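Local coordinates for protein arginyl-trna synthetase (Thermus thermophilus, PDB 1IQ0) that probably catalyses the ATP-dependent attachment of L-arginine to tRNA(Arg), acting as a monomeric aminoacyl-tRNA synthetase, at residues A412-V420 and K430-A438; Q474-R485 and L581-M592. All coordinates share one frame; numbering follows the deposited sequence.

Interaction 1: A412-V420 and K430-A438; sequences ATRRARAIV and KEEAARMVA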
loop_
_atom_site.group_PDB
_atom_site.type_symbol
_atom_site.label_atom_id
_atom_site.label_comp_id
_atom_site.label_asym_id
_atom_site.label_seq_id
_atom_site.Cartn_x
_atom_site.Cartn_y
_atom_site.Cartn_z
ATOM N N ALA A 412 -20.755 -7.999 3.065
ATOM C CA ALA A 412 -19.698 -8.992 2.896
ATOM C C ALA A 412 -19.601 -9.848 4.154
ATOM O O ALA A 412 -19.342 -11.052 4.082
ATOM C CB ALA A 412 -18.365 -8.311 2.628
ATOM N N THR A 413 -19.815 -9.222 5.307
ATOM C CA THR A 413 -19.762 -9.924 6.584
ATOM C C THR A 413 -20.969 -10.856 6.689
ATOM O O THR A 413 -20.898 -11.914 7.309
ATOM C CB THR A 413 -19.793 -8.931 7.761
ATOM O OG1 THR A 413 -18.639 -8.084 7.698
ATOM C CG2 THR A 413 -19.806 -9.676 9.098
ATOM N N ARG A 414 -22.073 -10.444 6.077
ATOM C CA ARG A 414 -23.308 -11.218 6.071
ATOM C C ARG A 414 -23.051 -12.529 5.343
ATOM O O ARG A 414 -23.311 -13.613 5.868
ATOM C CB ARG A 414 -24.395 -10.447 5.322
ATOM C CG ARG A 414 -25.780 -11.063 5.369
ATOM C CD ARG A 414 -26.543 -10.546 6.572
ATOM N NE ARG A 414 -26.441 -9.090 6.692
ATOM C CZ ARG A 414 -26.727 -8.230 5.717
ATOM N NH1 ARG A 414 -27.138 -8.669 4.534
ATOM N NH2 ARG A 414 -26.599 -6.925 5.924
ATOM N N ARG A 415 -22.542 -12.415 4.121
ATOM C CA ARG A 415 -22.261 -13.583 3.301
ATOM C C ARG A 415 -21.173 -14.468 3.904
ATOM O O ARG A 415 -21.258 -15.694 3.829
ATOM C CB ARG A 415 -21.870 -13.149 1.890
ATOM C CG ARG A 415 -22.888 -12.229 1.237
ATOM C CD ARG A 415 -22.701 -12.185 -0.266
ATOM N NE ARG A 415 -23.608 -11.238 -0.909
ATOM C CZ ARG A 415 -23.985 -11.317 -2.182
ATOM N NH1 ARG A 415 -23.539 -12.305 -2.945
ATOM N NH2 ARG A 415 -24.802 -10.405 -2.700
ATOM N N ALA A 416 -20.158 -13.853 4.506
ATOM C CA ALA A 416 -19.079 -14.615 5.123
ATOM C C ALA A 416 -19.641 -15.452 6.260
ATOM O O ALA A 416 -19.244 -16.600 6.450
ATOM C CB ALA A 416 -18.012 -13.685 5.659
ATOM N N ARG A 417 -20.564 -14.858 7.010
ATOM C CA ARG A 417 -21.203 -15.517 8.144
ATOM C C ARG A 417 -21.873 -16.816 7.696
ATOM O O ARG A 417 -21.741 -17.853 8.345
ATOM C CB ARG A 417 -22.247 -14.579 8.763
ATOM C CG ARG A 417 -22.666 -14.925 10.189
ATOM C CD ARG A 417 -21.486 -14.821 11.144
ATOM N NE ARG A 417 -21.890 -14.709 12.545
ATOM C CZ ARG A 417 -22.554 -15.641 13.221
ATOM N NH1 ARG A 417 -22.902 -16.778 12.632
ATOM N NH2 ARG A 417 -22.863 -15.437 14.495
ATOM N N ALA A 418 -22.588 -16.757 6.578
ATOM C CA ALA A 418 -23.271 -17.933 6.057
ATOM C C ALA A 418 -22.266 -19.004 5.648
ATOM O O ALA A 418 -22.508 -20.197 5.832
ATOM C CB ALA A 418 -24.144 -17.549 4.865
ATOM N N ILE A 419 -21.136 -18.573 5.096
ATOM C CA ILE A 419 -20.095 -19.497 4.662
ATOM C C ILE A 419 -19.469 -20.230 5.848
ATOM O O ILE A 419 -19.143 -21.412 5.752
ATOM C CB ILE A 419 -18.980 -18.756 3.892
ATOM C CG1 ILE A 419 -19.566 -18.077 2.652
ATOM C CG2 ILE A 419 -17.894 -19.738 3.464
ATOM C CD1 ILE A 419 -18.564 -17.229 1.888
ATOM N N VAL A 420 -19.304 -19.526 6.963
ATOM C CA VAL A 420 -18.712 -20.117 8.157
ATOM C C VAL A 420 -19.679 -21.076 8.854
ATOM O O VAL A 420 -19.257 -21.990 9.561
ATOM C CB VAL A 420 -18.268 -19.020 9.159
ATOM C CG1 VAL A 420 -17.718 -19.654 10.426
ATOM C CG2 VAL A 420 -17.208 -18.134 8.518
ATOM N N LYS A 430 -18.106 -17.686 15.685
ATOM C CA LYS A 430 -18.428 -17.557 14.268
ATOM C C LYS A 430 -18.396 -16.120 13.762
ATOM O O LYS A 430 -18.022 -15.874 12.617
ATOM C CB LYS A 430 -19.809 -18.157 13.985
ATOM C CG LYS A 430 -19.953 -19.617 14.387
ATOM C CD LYS A 430 -21.348 -20.141 14.077
ATOM C CE LYS A 430 -21.528 -21.570 14.572
ATOM N NZ LYS A 430 -20.530 -22.500 13.974
ATOM N N GLU A 431 -18.792 -15.173 14.607
ATOM C CA GLU A 431 -18.807 -13.771 14.207
ATOM C C GLU A 431 -17.399 -13.250 13.921
ATOM O O GLU A 431 -17.167 -12.595 12.902
ATOM C CB GLU A 431 -19.475 -12.909 15.278
ATOM C CG GLU A 431 -19.671 -11.463 14.848
ATOM C CD GLU A 431 -20.346 -11.346 13.487
ATOM O OE1 GLU A 431 -21.487 -11.837 13.337
ATOM O OE2 GLU A 431 -19.732 -10.764 12.566
ATOM N N GLU A 432 -16.462 -13.539 14.818
ATOM C CA GLU A 432 -15.088 -13.107 14.626
ATOM C C GLU A 432 -14.540 -13.747 13.349
ATOM O O GLU A 432 -13.804 -13.114 12.588
ATOM C CB GLU A 432 -14.224 -13.514 15.822
ATOM C CG GLU A 432 -12.753 -13.178 15.644
ATOM C CD GLU A 432 -12.487 -11.680 15.617
ATOM O OE1 GLU A 432 -13.273 -10.932 15.001
ATOM O OE2 GLU A 432 -11.476 -11.254 16.209
ATOM N N ALA A 433 -14.912 -15.003 13.112
ATOM C CA ALA A 433 -14.467 -15.722 11.922
ATOM C C ALA A 433 -15.012 -15.055 10.663
ATOM O O ALA A 433 -14.295 -14.898 9.673
ATOM C CB ALA A 433 -14.930 -17.172 11.977
ATOM N N ALA A 434 -16.284 -14.668 10.706
ATOM C CA ALA A 434 -16.916 -14.018 9.561
ATOM C C ALA A 434 -16.273 -12.655 9.290
ATOM O O ALA A 434 -16.056 -12.285 8.138
ATOM C CB ALA A 434 -18.413 -13.854 9.805
ATOM N N ARG A 435 -15.966 -11.918 10.353
ATOM C CA ARG A 435 -15.346 -10.599 10.213
ATOM C C ARG A 435 -14.002 -10.709 9.495
ATOM O O ARG A 435 -13.700 -9.931 8.587
ATOM C CB ARG A 435 -15.126 -9.957 11.586
ATOM C CG ARG A 435 -14.590 -8.521 11.518
ATOM C CD ARG A 435 -14.169 -8.007 12.892
ATOM N NE ARG A 435 -12.951 -8.658 13.371
ATOM C CZ ARG A 435 -11.740 -8.447 12.862
ATOM N NH1 ARG A 435 -11.577 -7.594 11.857
ATOM N NH2 ARG A 435 -10.690 -9.100 13.348
ATOM N N MET A 436 -13.197 -11.683 9.908
ATOM C CA MET A 436 -11.883 -11.887 9.319
ATOM C C MET A 436 -11.965 -12.235 7.847
ATOM O O MET A 436 -11.184 -11.728 7.040
ATOM C CB MET A 436 -11.128 -12.989 10.064
ATOM C CG MET A 436 -10.743 -12.604 11.474
ATOM S SD MET A 436 -9.559 -13.739 12.214
ATOM C CE MET A 436 -9.394 -13.004 13.851
ATOM N N VAL A 437 -12.908 -13.106 7.498
ATOM C CA VAL A 437 -13.078 -13.515 6.110
ATOM C C VAL A 437 -13.554 -12.357 5.232
ATOM O O VAL A 437 -13.052 -12.168 4.122
ATOM C CB VAL A 437 -14.071 -14.693 6.006
ATOM C CG1 VAL A 437 -14.300 -15.064 4.555
ATOM C CG2 VAL A 437 -13.522 -15.887 6.775
ATOM N N ALA A 438 -14.518 -11.583 5.725
ATOM C CA ALA A 438 -15.038 -10.445 4.972
ATOM C C ALA A 438 -13.935 -9.401 4.778
ATOM O O ALA A 438 -13.769 -8.860 3.686
ATOM C CB ALA A 438 -16.224 -9.824 5.706
#
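Arg417 and Ala434 meet where two successive helices, 405-423 and 430-448, pass close to each other; their CA atoms are 4.8 Å apart, and a second close approach joins Thr413 to Ala438. The segment axes come within 8.0 Å at 123° between their N-to-C directions, so the pair forms a helical hairpin opened well away from antiparallel. Small residues permit this closeness. The CB of Ala416 lies 3.5 Å from the backbone O of Ala434 and also touches the side chains of Ala434, Val437 and Ala438, while Val420 places CG1 against the methyl of Ala433.

Arg417 is the side chain to follow outward. Its CB rests on the CB of Ala434. CG stands anti to the backbone N, and the bend at chi2 (63°) brings CD back onto the same alanine methyl, 3.5 Å from Ala434 CB. Next, NE donates to Glu431 OE1 at 3.0 Å with an N-H...O angle of 157°, forming a salt bridge. The acceptor lies in the guanidinium plane, yet the donor reaches OE1 from above the carboxylate plane, and the two planes are well turned from each other. Beyond NE, one face of the guanidinium lies over Lys430 CB, which is 3.6 Å from Arg417 NH1. The guanidinium has a second anionic partner, Glu421, which pairs with NH1. The other carboxylate oxygen, Glu431 OE2, contacts Thr413 CG2, whereas Thr413 OG1 bonds to Leu409 O within its own helix.

Chemically, the contact is an alanine-rich apolar seam edged by one ion pair. With Glu431 at NE and Glu421 at NH1, the guanidinium's charge is probably well balanced and its rotation restricted, while the Lys430 ammonium leads away to Pro425 O.

Interaction 2: Q474-R485 and L581-M592; sequences QYAHARAHSILR and LDLLGIPAPEVM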
loop_
_atom_site.group_PDB
_atom_site.type_symbol
_atom_site.label_atom_id
_atom_site.label_comp_id
_atom_site.label_asym_id
_atom_site.label_seq_id
_atom_site.Cartn_x
_atom_site.Cartn_y
_atom_site.Cartn_z
ATOM N N GLN A 474 -6.227 -17.246 3.063
ATOM C CA GLN A 474 -6.488 -17.470 4.482
ATOM C C GLN A 474 -6.728 -18.959 4.749
ATOM O O GLN A 474 -6.242 -19.508 5.738
ATOM C CB GLN A 474 -7.705 -16.662 4.947
ATOM C CG GLN A 474 -7.515 -15.139 4.982
ATOM C CD GLN A 474 -8.775 -14.417 5.448
ATOM O OE1 GLN A 474 -9.865 -14.648 4.923
ATOM N NE2 GLN A 474 -8.630 -13.540 6.435
ATOM N N TYR A 475 -7.468 -19.612 3.857
ATOM C CA TYR A 475 -7.772 -21.032 4.013
ATOM C C TYR A 475 -6.505 -21.891 3.956
ATOM O O TYR A 475 -6.367 -22.860 4.701
ATOM C CB TYR A 475 -8.754 -21.490 2.931
ATOM C CG TYR A 475 -9.274 -22.887 3.171
ATOM C CD1 TYR A 475 -10.141 -23.154 4.232
ATOM C CD2 TYR A 475 -8.866 -23.952 2.368
ATOM C CE1 TYR A 475 -10.588 -24.446 4.490
ATOM C CE2 TYR A 475 -9.305 -25.252 2.619
ATOM C CZ TYR A 475 -10.165 -25.492 3.681
ATOM O OH TYR A 475 -10.596 -26.773 3.939
ATOM N N ALA A 476 -5.583 -21.536 3.070
ATOM C CA ALA A 476 -4.328 -22.267 2.953
ATOM C C ALA A 476 -3.565 -22.134 4.271
ATOM O O ALA A 476 -2.924 -23.082 4.727
ATOM C CB ALA A 476 -3.496 -21.709 1.791
ATOM N N HIS A 477 -3.639 -20.953 4.886
ATOM C CA HIS A 477 -2.969 -20.735 6.162
ATOM C C HIS A 477 -3.606 -21.579 7.261
ATOM O O HIS A 477 -2.902 -22.196 8.063
ATOM C CB HIS A 477 -3.029 -19.262 6.581
ATOM C CG HIS A 477 -2.548 -19.022 7.980
ATOM N ND1 HIS A 477 -3.366 -19.155 9.082
ATOM C CD2 HIS A 477 -1.316 -18.725 8.462
ATOM C CE1 HIS A 477 -2.662 -18.951 10.180
ATOM N NE2 HIS A 477 -1.414 -18.688 9.832
ATOM N N ALA A 478 -4.936 -21.590 7.304
ATOM C CA ALA A 478 -5.655 -22.355 8.320
ATOM C C ALA A 478 -5.421 -23.861 8.157
ATOM O O ALA A 478 -5.307 -24.585 9.137
ATOM C CB ALA A 478 -7.162 -22.036 8.261
ATOM N N ARG A 479 -5.345 -24.325 6.915
ATOM C CA ARG A 479 -5.107 -25.739 6.646
ATOM C C ARG A 479 -3.721 -26.136 7.170
ATOM O O ARG A 479 -3.573 -27.143 7.853
ATOM C CB ARG A 479 -5.182 -26.011 5.142
ATOM C CG ARG A 479 -5.116 -27.489 4.759
ATOM C CD ARG A 479 -6.502 -28.045 4.440
ATOM N NE ARG A 479 -6.635 -28.445 3.038
ATOM C CZ ARG A 479 -6.434 -27.637 2.001
ATOM N NH1 ARG A 479 -6.087 -26.369 2.197
ATOM N NH2 ARG A 479 -6.582 -28.093 0.762
ATOM N N ALA A 480 -2.708 -25.339 6.842
ATOM C CA ALA A 480 -1.345 -25.621 7.285
ATOM C C ALA A 480 -1.273 -25.593 8.808
ATOM O O ALA A 480 -0.665 -26.464 9.430
ATOM C CB ALA A 480 -0.378 -24.591 6.698
ATOM N N HIS A 481 -1.906 -24.591 9.404
ATOM C CA HIS A 481 -1.909 -24.446 10.854
ATOM C C HIS A 481 -2.611 -25.608 11.566
ATOM O O HIS A 481 -2.176 -26.027 12.641
ATOM C CB HIS A 481 -2.573 -23.119 11.250
ATOM C CG HIS A 481 -2.403 -22.765 12.695
ATOM N ND1 HIS A 481 -3.187 -23.303 13.694
ATOM C CD2 HIS A 481 -1.522 -21.941 13.312
ATOM C CE1 HIS A 481 -2.798 -22.824 14.863
ATOM N NE2 HIS A 481 -1.789 -21.996 14.659
ATOM N N SER A 482 -3.687 -26.129 10.976
ATOM C CA SER A 482 -4.411 -27.236 11.602
ATOM C C SER A 482 -3.514 -28.473 11.730
ATOM O O SER A 482 -3.617 -29.224 12.695
ATOM C CB SER A 482 -5.672 -27.588 10.801
ATOM O OG SER A 482 -5.336 -28.232 9.585
ATOM N N ILE A 483 -2.634 -28.674 10.754
ATOM C CA ILE A 483 -1.703 -29.805 10.767
ATOM C C ILE A 483 -0.736 -29.674 11.954
ATOM O O ILE A 483 -0.483 -30.641 12.675
ATOM C CB ILE A 483 -0.882 -29.865 9.451
ATOM C CG1 ILE A 483 -1.820 -30.075 8.261
ATOM C CG2 ILE A 483 0.164 -30.985 9.529
ATOM C CD1 ILE A 483 -1.130 -29.975 6.891
ATOM N N LEU A 484 -0.201 -28.474 12.149
ATOM C CA LEU A 484 0.725 -28.207 13.248
ATOM C C LEU A 484 0.017 -28.395 14.590
ATOM O O LEU A 484 0.612 -28.824 15.577
ATOM C CB LEU A 484 1.247 -26.771 13.155
ATOM C CG LEU A 484 1.909 -26.312 11.849
ATOM C CD1 LEU A 484 2.309 -24.847 11.984
ATOM C CD2 LEU A 484 3.128 -27.165 11.545
ATOM N N ARG A 485 -1.263 -28.064 14.615
ATOM C CA ARG A 485 -2.064 -28.181 15.823
ATOM C C ARG A 485 -2.146 -29.656 16.237
ATOM O O ARG A 485 -1.951 -30.004 17.405
ATOM C CB ARG A 485 -3.456 -27.624 15.535
ATOM C CG ARG A 485 -4.310 -27.272 16.733
ATOM C CD ARG A 485 -5.639 -26.692 16.235
ATOM N NE ARG A 485 -5.422 -25.591 15.292
ATOM C CZ ARG A 485 -6.093 -25.423 14.153
ATOM N NH1 ARG A 485 -7.040 -26.282 13.794
ATOM N NH2 ARG A 485 -5.815 -24.394 13.362
ATOM N N LEU A 581 0.037 -12.034 4.718
ATOM C CA LEU A 581 -1.341 -11.571 4.862
ATOM C C LEU A 581 -1.411 -10.306 5.717
ATOM O O LEU A 581 -2.118 -9.353 5.391
ATOM C CB LEU A 581 -2.185 -12.679 5.496
ATOM C CG LEU A 581 -3.263 -13.385 4.658
ATOM C CD1 LEU A 581 -3.079 -13.149 3.170
ATOM C CD2 LEU A 581 -3.232 -14.861 4.994
ATOM N N ASP A 582 -0.660 -10.308 6.811
ATOM C CA ASP A 582 -0.621 -9.183 7.726
ATOM C C ASP A 582 -0.142 -7.893 7.056
ATOM O O ASP A 582 -0.626 -6.807 7.372
ATOM C CB ASP A 582 0.289 -9.508 8.910
ATOM C CG ASP A 582 0.348 -8.375 9.918
ATOM O OD1 ASP A 582 -0.670 -8.147 10.604
ATOM O OD2 ASP A 582 1.409 -7.712 10.016
ATOM N N LEU A 583 0.805 -8.012 6.132
ATOM C CA LEU A 583 1.332 -6.837 5.447
ATOM C C LEU A 583 0.298 -6.213 4.507
ATOM O O LEU A 583 0.470 -5.091 4.044
ATOM C CB LEU A 583 2.603 -7.201 4.675
ATOM C CG LEU A 583 3.771 -7.708 5.526
ATOM C CD1 LEU A 583 4.981 -7.996 4.627
ATOM C CD2 LEU A 583 4.123 -6.663 6.587
ATOM N N LEU A 584 -0.773 -6.947 4.231
ATOM C CA LEU A 584 -1.848 -6.459 3.373
ATOM C C LEU A 584 -3.056 -6.169 4.269
ATOM O O LEU A 584 -4.179 -6.009 3.796
ATOM C CB LEU A 584 -2.218 -7.513 2.322
ATOM C CG LEU A 584 -1.092 -8.060 1.425
ATOM C CD1 LEU A 584 -1.711 -9.026 0.420
ATOM C CD2 LEU A 584 -0.359 -6.931 0.689
ATOM N N GLY A 585 -2.805 -6.116 5.573
ATOM C CA GLY A 585 -3.863 -5.832 6.531
ATOM C C GLY A 585 -4.898 -6.933 6.680
ATOM O O GLY A 585 -6.006 -6.692 7.155
ATOM N N ILE A 586 -4.535 -8.151 6.293
ATOM C CA ILE A 586 -5.459 -9.273 6.363
ATOM C C ILE A 586 -5.154 -10.232 7.519
ATOM O O ILE A 586 -4.028 -10.693 7.675
ATOM C CB ILE A 586 -5.437 -10.050 5.027
ATOM C CG1 ILE A 586 -5.845 -9.108 3.889
ATOM C CG2 ILE A 586 -6.363 -11.262 5.101
ATOM C CD1 ILE A 586 -5.566 -9.643 2.511
ATOM N N PRO A 587 -6.157 -10.523 8.362
ATOM C CA PRO A 587 -5.927 -11.441 9.480
ATOM C C PRO A 587 -5.805 -12.891 8.984
ATOM O O PRO A 587 -6.279 -13.225 7.896
ATOM C CB PRO A 587 -7.146 -11.208 10.369
ATOM C CG PRO A 587 -8.212 -10.834 9.381
ATOM C CD PRO A 587 -7.486 -9.898 8.456
ATOM N N ALA A 588 -5.159 -13.741 9.776
ATOM C CA ALA A 588 -4.950 -15.136 9.397
ATOM C C ALA A 588 -5.644 -16.112 10.337
ATOM O O ALA A 588 -5.054 -16.567 11.310
ATOM C CB ALA A 588 -3.461 -15.437 9.355
ATOM N N PRO A 589 -6.909 -16.453 10.046
ATOM C CA PRO A 589 -7.708 -17.381 10.856
ATOM C C PRO A 589 -7.019 -18.737 11.003
ATOM O O PRO A 589 -6.546 -19.305 10.018
ATOM C CB PRO A 589 -9.012 -17.496 10.066
ATOM C CG PRO A 589 -9.089 -16.203 9.324
ATOM C CD PRO A 589 -7.674 -16.000 8.871
ATOM N N GLU A 590 -6.955 -19.246 12.229
ATOM C CA GLU A 590 -6.329 -20.543 12.476
ATOM C C GLU A 590 -7.325 -21.656 12.178
ATOM O O GLU A 590 -6.952 -22.726 11.694
ATOM C CB GLU A 590 -5.876 -20.662 13.933
ATOM C CG GLU A 590 -4.922 -19.576 14.395
ATOM C CD GLU A 590 -4.364 -19.847 15.781
ATOM O OE1 GLU A 590 -5.111 -20.376 16.629
ATOM O OE2 GLU A 590 -3.182 -19.523 16.026
ATOM N N VAL A 591 -8.596 -21.390 12.467
ATOM C CA VAL A 591 -9.654 -22.368 12.246
ATOM C C VAL A 591 -10.667 -21.896 11.203
ATOM O O VAL A 591 -11.260 -20.825 11.340
ATOM C CB VAL A 591 -10.405 -22.666 13.562
ATOM C CG1 VAL A 591 -11.427 -23.780 13.341
ATOM C CG2 VAL A 591 -9.413 -23.048 14.650
ATOM N N MET A 592 -10.872 -22.707 10.169
ATOM C CA MET A 592 -11.817 -22.373 9.106
ATOM C C MET A 592 -12.498 -23.624 8.564
ATOM O O MET A 592 -11.836 -24.615 8.260
ATOM C CB MET A 592 -11.096 -21.646 7.965
ATOM C CG MET A 592 -10.496 -20.303 8.371
ATOM S SD MET A 592 -9.637 -19.472 7.025
ATOM C CE MET A 592 -11.004 -18.648 6.218
#
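Gln474 NE2 donates to Pro587 O at 2.8 Å, with an N-H...O angle of 167°, and Arg485 NH2 reaches Glu590 O at 2.6 Å. These two bonds hold the extended C-terminal tail along helix 470-487 of the DALR anticodon-binding domain. The tail starts where a Schellman motif, with Gly585 as its C' residue, ends helix 562-583.

The glutamine bond is fairly straight, with NE2 moderately tilted from the Pro587 carbonyl plane; the arginine stands much further above that of Glu590, at an N-H...O angle of only 130°. Arg485 NH2 also donates to His481 ND1, and its guanidinium is sandwiched between Val591 CG2 on one face and Ser482 CA on the other. Between these two bonds, His477 ND1 makes a weak bond to Pro589 O at the ring edge, while Ala588 CB sits over the ring centre, 3.7 Å from the centroid, as a CH-pi contact.

One turn on, the His481 ring receives Glu590 CG over its face, 4.0 Å from the centroid. With CG anti to the backbone N (chi1 -170°), the ring offers a face to the Glu590 chain and its ND1 edge to Arg485. An alanine in place of His481 would probably deprive Arg485 NH2 of its ND1 acceptor and Glu590 of the ring beneath its methylenes, setting both chains freer to turn.

Outward, the packing is mostly van der Waals, some of it against backbone oxygens. Ala478 CB, itself 3.3 Å from Pro589 O, faces Met592 CG, and Tyr475 CD1 touches Met592 CB. Extended at chi2, Met592 puts SD 3.6 Å from Gln474 O, and its chi3 bend turns CE toward Gln474 CB.

Interaction 1 closes before interaction 2 opens along the chain, and their centres are 15 Å apart on the same side of the molecule's centre. The first pairs helices 405-423 and 430-448 within the catalytic region; the second joins helix 470-487 to the C-terminal tail in the anticodon-binding region. They touch directly: Gln474 NE2 lies 3.2 Å from Met436 O, a probable hydrogen bond, while Pro587 packs on Met436 and the Met592 methyl on Val437. Helix 430-448 therefore faces helix 405-423 at one contact and the chain's end at the other. This is consistent with the tail and helix 470-487 together tying the two regions of this monomer to each other.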